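PDB 2O6W: repeat Five Residue (Rfr) protein or pentapeptide repeat protein from Cyanothece, which is of unknown function but folds into a right-handed quadrilateral beta-helix built from tandem pentapeptide repeats. Local coordinates for residues T91-N95 and A96-G100; A106-N110 and A111-G115; V23-R27 and E28-L32; I76-E79 and N80-L83. All blocks are in the same frame, centred on the assembly; numbering follows the deposited sequence.

Contact 1 of 4, residues T91-N95 and A96-G100; sequences TDLEN and AILIG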
loop_
_atom_site.group_PDB
_atom_site.type_symbol
_atom_site.label_atom_id
_atom_site.label_comp_id
_atom_site.label_asym_id
_atom_site.label_seq_id
_atom_site.Cartn_x
_atom_site.Cartn_y
_atom_site.Cartn_z
ATOM N N THR A 91 0.926 -6.123 5.316
ATOM C CA THR A 91 -0.167 -5.475 4.610
ATOM C C THR A 91 -0.578 -6.336 3.423
ATOM O O THR A 91 0.194 -7.171 2.943
ATOM C CB THR A 91 0.224 -4.079 4.065
ATOM O OG1 THR A 91 1.385 -4.189 3.222
ATOM C CG2 THR A 91 0.490 -3.121 5.214
ATOM N N ASP A 92 -1.800 -6.140 2.953
ATOM C CA ASP A 92 -2.276 -6.887 1.799
ATOM C C ASP A 92 -2.170 -5.917 0.620
ATOM O O ASP A 92 -2.942 -4.969 0.523
ATOM C CB ASP A 92 -3.730 -7.332 2.009
ATOM C CG ASP A 92 -4.234 -8.251 0.900
ATOM O OD1 ASP A 92 -3.688 -8.188 -0.222
ATOM O OD2 ASP A 92 -5.192 -9.028 1.141
ATOM N N LEU A 93 -1.190 -6.135 -0.253
ATOM C CA LEU A 93 -1.002 -5.280 -1.422
ATOM C C LEU A 93 -1.275 -6.047 -2.720
ATOM O O LEU A 93 -0.692 -5.756 -3.764
ATOM C CB LEU A 93 0.420 -4.698 -1.429
ATOM C CG LEU A 93 0.570 -3.418 -0.593
ATOM C CD1 LEU A 93 2.016 -3.183 -0.184
ATOM C CD2 LEU A 93 0.034 -2.239 -1.400
ATOM N N GLU A 94 -2.170 -7.028 -2.653
ATOM C CA GLU A 94 -2.498 -7.813 -3.831
ATOM C C GLU A 94 -3.066 -6.952 -4.959
ATOM O O GLU A 94 -3.951 -6.130 -4.739
ATOM C CB GLU A 94 -3.483 -8.925 -3.481
ATOM C CG GLU A 94 -3.868 -9.765 -4.684
ATOM C CD GLU A 94 -4.316 -11.167 -4.317
ATOM O OE1 GLU A 94 -4.703 -11.916 -5.240
ATOM O OE2 GLU A 94 -4.277 -11.525 -3.116
ATOM N N ASN A 95 -2.530 -7.153 -6.162
ATOM C CA ASN A 95 -2.943 -6.426 -7.359
ATOM C C ASN A 95 -2.817 -4.925 -7.191
ATOM O O ASN A 95 -3.493 -4.151 -7.866
ATOM C CB ASN A 95 -4.387 -6.775 -7.735
ATOM C CG ASN A 95 -4.598 -8.263 -7.891
ATOM O OD1 ASN A 95 -3.835 -8.943 -8.589
ATOM N ND2 ASN A 95 -5.633 -8.783 -7.242
ATOM N N ALA A 96 -1.945 -4.508 -6.286
ATOM C CA ALA A 96 -1.760 -3.090 -6.056
ATOM C C ALA A 96 -0.938 -2.485 -7.181
ATOM O O ALA A 96 -0.187 -3.178 -7.866
ATOM C CB ALA A 96 -1.069 -2.869 -4.735
ATOM N N ILE A 97 -1.087 -1.186 -7.374
ATOM C CA ILE A 97 -0.331 -0.518 -8.411
ATOM C C ILE A 97 0.711 0.364 -7.753
ATOM O O ILE A 97 0.381 1.398 -7.178
ATOM C CB ILE A 97 -1.253 0.328 -9.304
ATOM C CG1 ILE A 97 -2.176 -0.604 -10.103
ATOM C CG2 ILE A 97 -0.429 1.195 -10.239
ATOM C CD1 ILE A 97 -3.227 0.128 -10.910
ATOM N N LEU A 98 1.971 -0.051 -7.824
ATOM C CA LEU A 98 3.049 0.725 -7.223
ATOM C C LEU A 98 4.057 1.213 -8.261
ATOM O O LEU A 98 5.242 1.357 -7.967
ATOM C CB LEU A 98 3.753 -0.109 -6.150
ATOM C CG LEU A 98 2.948 -0.352 -4.861
ATOM C CD1 LEU A 98 3.382 -1.654 -4.222
ATOM C CD2 LEU A 98 3.135 0.822 -3.893
ATOM N N ILE A 99 3.578 1.475 -9.473
ATOM C CA ILE A 99 4.441 1.947 -10.552
ATOM C C ILE A 99 5.168 3.232 -10.177
ATOM O O ILE A 99 4.549 4.210 -9.768
ATOM C CB ILE A 99 3.635 2.198 -11.835
ATOM C CG1 ILE A 99 3.003 0.888 -12.304
ATOM C CG2 ILE A 99 4.543 2.755 -12.929
ATOM C CD1 ILE A 99 2.069 1.059 -13.482
ATOM N N GLY A 100 6.487 3.215 -10.312
ATOM C CA GLY A 100 7.279 4.387 -10.003
ATOM C C GLY A 100 7.268 4.822 -8.551
ATOM O O GLY A 100 7.758 5.907 -8.231
#
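A type II beta turn from L93 to A96 joins T91-N95 to A96-G100. A96 N donates to L93 O at 3.1 Å. The bond is bent, with an N-H...O angle of 146°. The donor lies above the carbonyl plane of L93. N95 takes up positive phi, 57°, as the third residue of a type II turn must. The A96 methyl sits tightly in the corner, with CB 3.1 Å from L93 O. The L93 side chain reaches over the same methyl, and its CD2 lies 3.6 Å from A96 CB. L93 CG stands anti to the carbonyl carbon (chi1 -85°), which carries the methyl branches in over the turn. L98 comes from the next face, its CD1 a loose 4.4 Å from L93 CD2. These residues follow the pentapeptide-repeat pattern: the central leucines and the alanine two places before L98 fill the core of the beta-helix, while D92, E94, N95 and I97 face outward. On the outer surface D92 forms an Asx turn, its OD1 accepting from E94 N at 3.1 Å. D92 OD2 and E94 OE2 both make salt bridges with K33 NZ. L93 also packs on L73 of the preceding coil, and L98 on L78.

Contact 2 of 4, residues A106-N110 and A111-G115; sequences ANLEN and ANLQG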
loop_
_atom_site.group_PDB
_atom_site.type_symbol
_atom_site.label_atom_id
_atom_site.label_comp_id
_atom_site.label_asym_id
_atom_site.label_seq_id
_atom_site.Cartn_x
_atom_site.Cartn_y
_atom_site.Cartn_z
ATOM N N ALA A 106 11.641 1.297 2.993
ATOM C CA ALA A 106 10.323 0.861 3.434
ATOM C C ALA A 106 10.342 -0.535 4.030
ATOM O O ALA A 106 11.128 -1.387 3.631
ATOM C CB ALA A 106 9.341 0.909 2.275
ATOM N N ASN A 107 9.470 -0.770 4.998
ATOM C CA ASN A 107 9.395 -2.078 5.608
ATOM C C ASN A 107 8.183 -2.823 5.043
ATOM O O ASN A 107 7.045 -2.435 5.301
ATOM C CB ASN A 107 9.290 -1.931 7.126
ATOM C CG ASN A 107 9.049 -3.252 7.824
ATOM O OD1 ASN A 107 9.505 -4.298 7.367
ATOM N ND2 ASN A 107 8.343 -3.208 8.950
ATOM N N LEU A 108 8.427 -3.875 4.255
ATOM C CA LEU A 108 7.328 -4.662 3.680
ATOM C C LEU A 108 7.322 -6.099 4.188
ATOM O O LEU A 108 6.764 -6.982 3.548
ATOM C CB LEU A 108 7.389 -4.689 2.144
ATOM C CG LEU A 108 7.271 -3.361 1.393
ATOM C CD1 LEU A 108 8.648 -2.719 1.347
ATOM C CD2 LEU A 108 6.761 -3.573 -0.020
ATOM N N GLU A 109 7.921 -6.327 5.349
ATOM C CA GLU A 109 7.994 -7.671 5.904
ATOM C C GLU A 109 6.664 -8.425 5.964
ATOM O O GLU A 109 5.656 -7.919 6.462
ATOM C CB GLU A 109 8.643 -7.624 7.288
ATOM C CG GLU A 109 8.849 -8.994 7.916
ATOM C CD GLU A 109 9.919 -8.996 9.001
ATOM O OE1 GLU A 109 9.879 -8.111 9.888
ATOM O OE2 GLU A 109 10.791 -9.893 8.972
ATOM N N ASN A 110 6.682 -9.644 5.439
ATOM C CA ASN A 110 5.513 -10.514 5.409
ATOM C C ASN A 110 4.313 -9.912 4.699
ATOM O O ASN A 110 3.172 -10.325 4.917
ATOM C CB ASN A 110 5.129 -10.909 6.823
ATOM C CG ASN A 110 6.218 -11.690 7.505
ATOM O OD1 ASN A 110 6.838 -12.557 6.892
ATOM N ND2 ASN A 110 6.459 -11.395 8.773
ATOM N N ALA A 111 4.574 -8.930 3.853
ATOM C CA ALA A 111 3.518 -8.288 3.100
ATOM C C ALA A 111 3.139 -9.206 1.942
ATOM O O ALA A 111 3.946 -10.016 1.496
ATOM C CB ALA A 111 4.009 -6.949 2.567
ATOM N N ASN A 112 1.909 -9.100 1.462
ATOM C CA ASN A 112 1.494 -9.914 0.323
ATOM C C ASN A 112 1.493 -9.000 -0.919
ATOM O O ASN A 112 0.754 -8.022 -0.972
ATOM C CB ASN A 112 0.103 -10.512 0.587
ATOM C CG ASN A 112 -0.487 -11.195 -0.641
ATOM O OD1 ASN A 112 0.243 -11.648 -1.526
ATOM N ND2 ASN A 112 -1.812 -11.283 -0.692
ATOM N N LEU A 113 2.338 -9.312 -1.901
ATOM C CA LEU A 113 2.436 -8.505 -3.123
ATOM C C LEU A 113 2.037 -9.267 -4.375
ATOM O O LEU A 113 2.508 -8.966 -5.476
ATOM C CB LEU A 113 3.864 -7.974 -3.310
ATOM C CG LEU A 113 4.291 -6.670 -2.626
ATOM C CD1 LEU A 113 3.988 -6.738 -1.147
ATOM C CD2 LEU A 113 5.786 -6.431 -2.860
ATOM N N GLN A 114 1.166 -10.255 -4.205
ATOM C CA GLN A 114 0.716 -11.065 -5.328
ATOM C C GLN A 114 0.007 -10.229 -6.380
ATOM O O GLN A 114 -0.912 -9.464 -6.077
ATOM C CB GLN A 114 -0.217 -12.174 -4.847
ATOM C CG GLN A 114 -0.512 -13.216 -5.913
ATOM C CD GLN A 114 -1.393 -14.330 -5.395
ATOM O OE1 GLN A 114 -2.555 -14.109 -5.061
ATOM N NE2 GLN A 114 -0.843 -15.533 -5.311
ATOM N N GLY A 115 0.452 -10.389 -7.621
ATOM C CA GLY A 115 -0.138 -9.660 -8.719
ATOM C C GLY A 115 0.097 -8.168 -8.655
ATOM O O GLY A 115 -0.453 -7.433 -9.461
#
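L108 and A111 meet at the inner side of a type II beta turn, and this is the tight part of the contact. A111 CB lies 2.9 Å from L108 O. The same carbonyl accepts from A111 N at 2.9 Å, with the donor tilted 34° from the carbonyl plane. L108 CB and A111 CB pack 4.1 Å apart inside the turn. Further in, L108 and L113 cross at about a right angle, L108 CD2 to L113 CD2 at 4.1 Å. L108 sends that branch inward with CG beside its backbone N (chi1 -62°). The outer side is loose. N110 is exposed, its CB leaving the backbone away from the second segment yet 3.6 Å from A111 N. Two asparagines brace the outer backbone with Asx turns. N107 OD1 accepts from E109 N at 3.3 Å, and N112 OD1 from Q114 N at 3.2 Å. Each donor lies above the plane of the amide carbonyl. N112 OD1 also accepts from N132 ND2 on the following coil. The corner sits between two coils of the right-handed beta-helix: N107 and E109 bond through the backbone to T86, L88 and E90, while A106 and L108 bond to I127.

Contact 3 of 4, residues V23-R27 and E28-L32; sequences VNLPR and ENFGL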
loop_
_atom_site.group_PDB
_atom_site.type_symbol
_atom_site.label_atom_id
_atom_site.label_comp_id
_atom_site.label_asym_id
_atom_site.label_seq_id
_atom_site.Cartn_x
_atom_site.Cartn_y
_atom_site.Cartn_z
ATOM N N VAL A 23 1.452 9.558 9.310
ATOM C CA VAL A 23 0.152 9.233 9.892
ATOM C C VAL A 23 0.144 7.815 10.443
ATOM O O VAL A 23 0.907 6.952 10.000
ATOM C CB VAL A 23 -1.026 9.347 8.883
ATOM C CG1 VAL A 23 -1.190 10.784 8.431
ATOM C CG2 VAL A 23 -0.812 8.404 7.706
ATOM N N ASN A 24 -0.726 7.586 11.420
ATOM C CA ASN A 24 -0.856 6.281 12.046
ATOM C C ASN A 24 -2.182 5.652 11.626
ATOM O O ASN A 24 -3.227 5.916 12.223
ATOM C CB ASN A 24 -0.808 6.426 13.568
ATOM C CG ASN A 24 -0.626 5.097 14.273
ATOM O OD1 ASN A 24 0.297 4.345 13.961
ATOM N ND2 ASN A 24 -1.496 4.804 15.236
ATOM N N LEU A 25 -2.138 4.829 10.586
ATOM C CA LEU A 25 -3.341 4.167 10.099
ATOM C C LEU A 25 -3.173 2.649 10.029
ATOM O O LEU A 25 -3.380 2.039 8.983
ATOM C CB LEU A 25 -3.728 4.726 8.727
ATOM C CG LEU A 25 -4.152 6.199 8.742
ATOM C CD1 LEU A 25 -4.500 6.660 7.332
ATOM C CD2 LEU A 25 -5.356 6.383 9.666
ATOM N N PRO A 26 -2.771 2.021 11.147
ATOM C CA PRO A 26 -2.606 0.567 11.113
ATOM C C PRO A 26 -3.947 -0.158 11.151
ATOM O O PRO A 26 -4.954 0.381 11.624
ATOM C CB PRO A 26 -1.767 0.287 12.359
ATOM C CG PRO A 26 -2.258 1.328 13.325
ATOM C CD PRO A 26 -2.324 2.568 12.446
ATOM N N ARG A 27 -3.945 -1.383 10.635
ATOM C CA ARG A 27 -5.134 -2.216 10.617
ATOM C C ARG A 27 -6.362 -1.575 9.991
ATOM O O ARG A 27 -7.468 -1.748 10.487
ATOM C CB ARG A 27 -5.449 -2.664 12.044
ATOM C CG ARG A 27 -4.427 -3.640 12.578
ATOM C CD ARG A 27 -4.569 -3.874 14.063
ATOM N NE ARG A 27 -3.715 -4.977 14.480
ATOM C CZ ARG A 27 -3.562 -5.374 15.736
ATOM N NH1 ARG A 27 -4.212 -4.746 16.712
ATOM N NH2 ARG A 27 -2.771 -6.409 16.006
ATOM N N GLU A 28 -6.177 -0.825 8.911
ATOM C CA GLU A 28 -7.317 -0.209 8.240
ATOM C C GLU A 28 -7.638 -1.001 6.971
ATOM O O GLU A 28 -6.851 -1.840 6.521
ATOM C CB GLU A 28 -7.020 1.252 7.889
ATOM C CG GLU A 28 -6.846 2.178 9.095
ATOM C CD GLU A 28 -8.141 2.434 9.870
ATOM O OE1 GLU A 28 -8.079 3.096 10.932
ATOM O OE2 GLU A 28 -9.219 1.984 9.421
ATOM N N ASN A 29 -8.804 -0.751 6.397
ATOM C CA ASN A 29 -9.188 -1.453 5.189
ATOM C C ASN A 29 -9.382 -0.488 4.023
ATOM O O ASN A 29 -10.419 0.152 3.897
ATOM C CB ASN A 29 -10.461 -2.261 5.437
ATOM C CG ASN A 29 -10.983 -2.930 4.178
ATOM O OD1 ASN A 29 -10.242 -3.135 3.212
ATOM N ND2 ASN A 29 -12.269 -3.286 4.185
ATOM N N PHE A 30 -8.360 -0.390 3.179
ATOM C CA PHE A 30 -8.397 0.468 2.004
ATOM C C PHE A 30 -8.328 -0.413 0.764
ATOM O O PHE A 30 -7.834 0.019 -0.271
ATOM C CB PHE A 30 -7.192 1.412 1.983
ATOM C CG PHE A 30 -7.130 2.365 3.136
ATOM C CD1 PHE A 30 -6.010 2.397 3.962
ATOM C CD2 PHE A 30 -8.177 3.241 3.393
ATOM C CE1 PHE A 30 -5.931 3.293 5.027
ATOM C CE2 PHE A 30 -8.110 4.142 4.455
ATOM C CZ PHE A 30 -6.984 4.166 5.276
ATOM N N GLY A 31 -8.806 -1.649 0.869
ATOM C CA GLY A 31 -8.747 -2.550 -0.269
ATOM C C GLY A 31 -10.079 -2.890 -0.912
ATOM O O GLY A 31 -11.126 -2.385 -0.504
ATOM N N LEU A 32 -10.029 -3.752 -1.926
ATOM C CA LEU A 32 -11.221 -4.188 -2.653
ATOM C C LEU A 32 -11.594 -5.640 -2.381
ATOM O O LEU A 32 -12.350 -6.230 -3.142
ATOM C CB LEU A 32 -11.014 -4.020 -4.159
ATOM C CG LEU A 32 -11.218 -2.629 -4.744
ATOM C CD1 LEU A 32 -10.895 -2.656 -6.231
ATOM C CD2 LEU A 32 -12.660 -2.182 -4.516
HETATM O O HOH W 1 -5.663 3.213 12.368
#
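The flat ring of F30 is met obliquely by a methyl of L25, with L25 CD1 4.1 Å from F30 CZ. The two side chains cross at about a right angle. Beyond this segment pair the ring packs on L9 of helix 2-10. The second flat group, the E28 carboxylate, lies beside the P26 carbonyl, toward the N-terminal end of the beta-helix. This corner belongs to the pentapeptide-repeat beta-helix, with L25 and F30 at the inward-facing positions. E28 stands where repeats of this family usually carry a small residue such as alanine. R27 has positive phi, 53°, as at the third place of a type II turn, but E28 N stays 4.0 Å from L25 O. S71 OG fills in: it is hydrogen-bonded to E28 N and weakly to L25 O. E28 CG, beside its own backbone N (chi1 -66°), passes 3.5 Å from L25 O and 4.0 Å from L25 CB. The chain bends at chi2, and a water spans the remaining gap, donating to E28 OE1 at 2.8 Å and to P26 O at 3.0 Å. With an alanine here, the water would probably lose its carboxylate partner and L25 CB its cover from CG. R27 points outward as an extended chain, and its NE bonds to Q70 OE1. N29 makes an Asx turn, its OD1 accepting from G31 N at 3.1 Å.

Contact 4 of 4, residues I76-E79 and N80-L83; sequences IILE and NAIL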
loop_
_atom_site.group_PDB
_atom_site.type_symbol
_atom_site.label_atom_id
_atom_site.label_comp_id
_atom_site.label_asym_id
_atom_site.label_seq_id
_atom_site.Cartn_x
_atom_site.Cartn_y
_atom_site.Cartn_z
ATOM N N ILE A 76 -4.970 -1.243 -4.427
ATOM C CA ILE A 76 -4.792 0.182 -4.205
ATOM C C ILE A 76 -3.914 0.808 -5.284
ATOM O O ILE A 76 -3.068 0.134 -5.882
ATOM C CB ILE A 76 -4.149 0.445 -2.833
ATOM C CG1 ILE A 76 -4.481 1.862 -2.366
ATOM C CG2 ILE A 76 -2.645 0.270 -2.931
ATOM C CD1 ILE A 76 -4.256 2.066 -0.892
ATOM N N ILE A 77 -4.114 2.100 -5.521
ATOM C CA ILE A 77 -3.339 2.825 -6.525
ATOM C C ILE A 77 -2.332 3.767 -5.856
ATOM O O ILE A 77 -2.693 4.819 -5.326
ATOM C CB ILE A 77 -4.279 3.625 -7.460
ATOM C CG1 ILE A 77 -5.280 2.665 -8.115
ATOM C CG2 ILE A 77 -3.479 4.320 -8.553
ATOM C CD1 ILE A 77 -6.289 3.345 -9.003
ATOM N N LEU A 78 -1.067 3.358 -5.876
ATOM C CA LEU A 78 0.013 4.132 -5.281
ATOM C C LEU A 78 1.033 4.518 -6.344
ATOM O O LEU A 78 2.238 4.565 -6.086
ATOM C CB LEU A 78 0.696 3.322 -4.173
ATOM C CG LEU A 78 -0.079 3.187 -2.860
ATOM C CD1 LEU A 78 0.609 2.185 -1.948
ATOM C CD2 LEU A 78 -0.164 4.546 -2.178
ATOM N N GLU A 79 0.550 4.788 -7.549
ATOM C CA GLU A 79 1.438 5.165 -8.638
ATOM C C GLU A 79 2.160 6.467 -8.297
ATOM O O GLU A 79 1.544 7.425 -7.842
ATOM C CB GLU A 79 0.637 5.313 -9.932
ATOM C CG GLU A 79 1.484 5.584 -11.161
ATOM C CD GLU A 79 0.711 5.398 -12.458
ATOM O OE1 GLU A 79 1.306 5.615 -13.541
ATOM O OE2 GLU A 79 -0.489 5.030 -12.402
ATOM N N ASN A 80 3.472 6.475 -8.494
ATOM C CA ASN A 80 4.295 7.643 -8.219
ATOM C C ASN A 80 4.119 8.162 -6.794
ATOM O O ASN A 80 4.273 9.354 -6.526
ATOM C CB ASN A 80 3.978 8.741 -9.231
ATOM C CG ASN A 80 4.369 8.347 -10.645
ATOM O OD1 ASN A 80 3.815 8.852 -11.623
ATOM N ND2 ASN A 80 5.336 7.442 -10.758
ATOM N N ALA A 81 3.804 7.254 -5.879
ATOM C CA ALA A 81 3.614 7.618 -4.484
ATOM C C ALA A 81 4.951 7.606 -3.746
ATOM O O ALA A 81 5.880 6.894 -4.127
ATOM C CB ALA A 81 2.654 6.647 -3.831
ATOM N N ILE A 82 5.047 8.401 -2.690
ATOM C CA ILE A 82 6.264 8.468 -1.891
ATOM C C ILE A 82 6.002 7.682 -0.609
ATOM O O ILE A 82 5.129 8.043 0.182
ATOM C CB ILE A 82 6.621 9.941 -1.550
ATOM C CG1 ILE A 82 6.798 10.731 -2.854
ATOM C CG2 ILE A 82 7.883 10.003 -0.696
ATOM C CD1 ILE A 82 6.943 12.215 -2.667
ATOM N N LEU A 83 6.762 6.608 -0.413
ATOM C CA LEU A 83 6.602 5.750 0.753
ATOM C C LEU A 83 7.944 5.470 1.426
ATOM O O LEU A 83 8.265 4.325 1.741
ATOM C CB LEU A 83 5.949 4.429 0.324
ATOM C CG LEU A 83 4.669 4.575 -0.502
ATOM C CD1 LEU A 83 4.257 3.250 -1.093
ATOM C CD2 LEU A 83 3.568 5.130 0.376
HETATM O O HOH W 2 3.828 6.937 -14.144
#
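L78 touches both A81 and L83 across this corner. L78 CB and A81 CB lie 3.9 Å apart, and L78 CD2 covers the same methyl. At the inner end L78 CD1 meets L83 CD1 at 3.9 Å, the two side chains crossing almost perpendicularly. L78 has CG anti to the carbonyl carbon (chi1 -75°), as has L83, which brings the two methyl ends together in the core. The next shell is the turn itself, type II from L78 to A81. A81 N donates to L78 O at 3.1 Å, from above the carbonyl plane. Positive phi at N80, 54°, makes that turn possible. Outside it, E79 and N80 run side by side and point the same way. Their carboxylate and amide planes are 60° apart. E79 is extended, and its CG passes 4.0 Å from N80 CG. One water joins their ends, donating to E79 OE1 at 2.9 Å and to N80 OD1 at 3.2 Å. Leucines and alanine inside, with E79 and N80 outside, fit a corner of a pentapeptide-repeat beta-helix. Coils lie on both sides: I77 and E79 pair through the backbone with V56, L58 and R60, I76 and L78 with I97, and L83 touches L63 and L103.

How the contacts relate
The four contacts are corners of one beta-helix. No active site is known for the protein. Contacts 1 and 4 have centres about 8 Å apart and are joined by probable backbone hydrogen bonds, I97 N to I76 O and L78 N to I97 O, each 2.8 Å. Contacts 1 and 2, with centres about 9 Å apart, are joined likewise: L93 N to N112 O and N95 N to Q114 O. Contact 1 therefore stands between 4 and 2, which touch where A106 CB packs 3.6 Å from L83 O. Contact 3 lies toward the N-terminal end, its centre about 14 Å from those of the others. It reaches contact 4 through F30 CB and I76 CD1, at 4.2 Å.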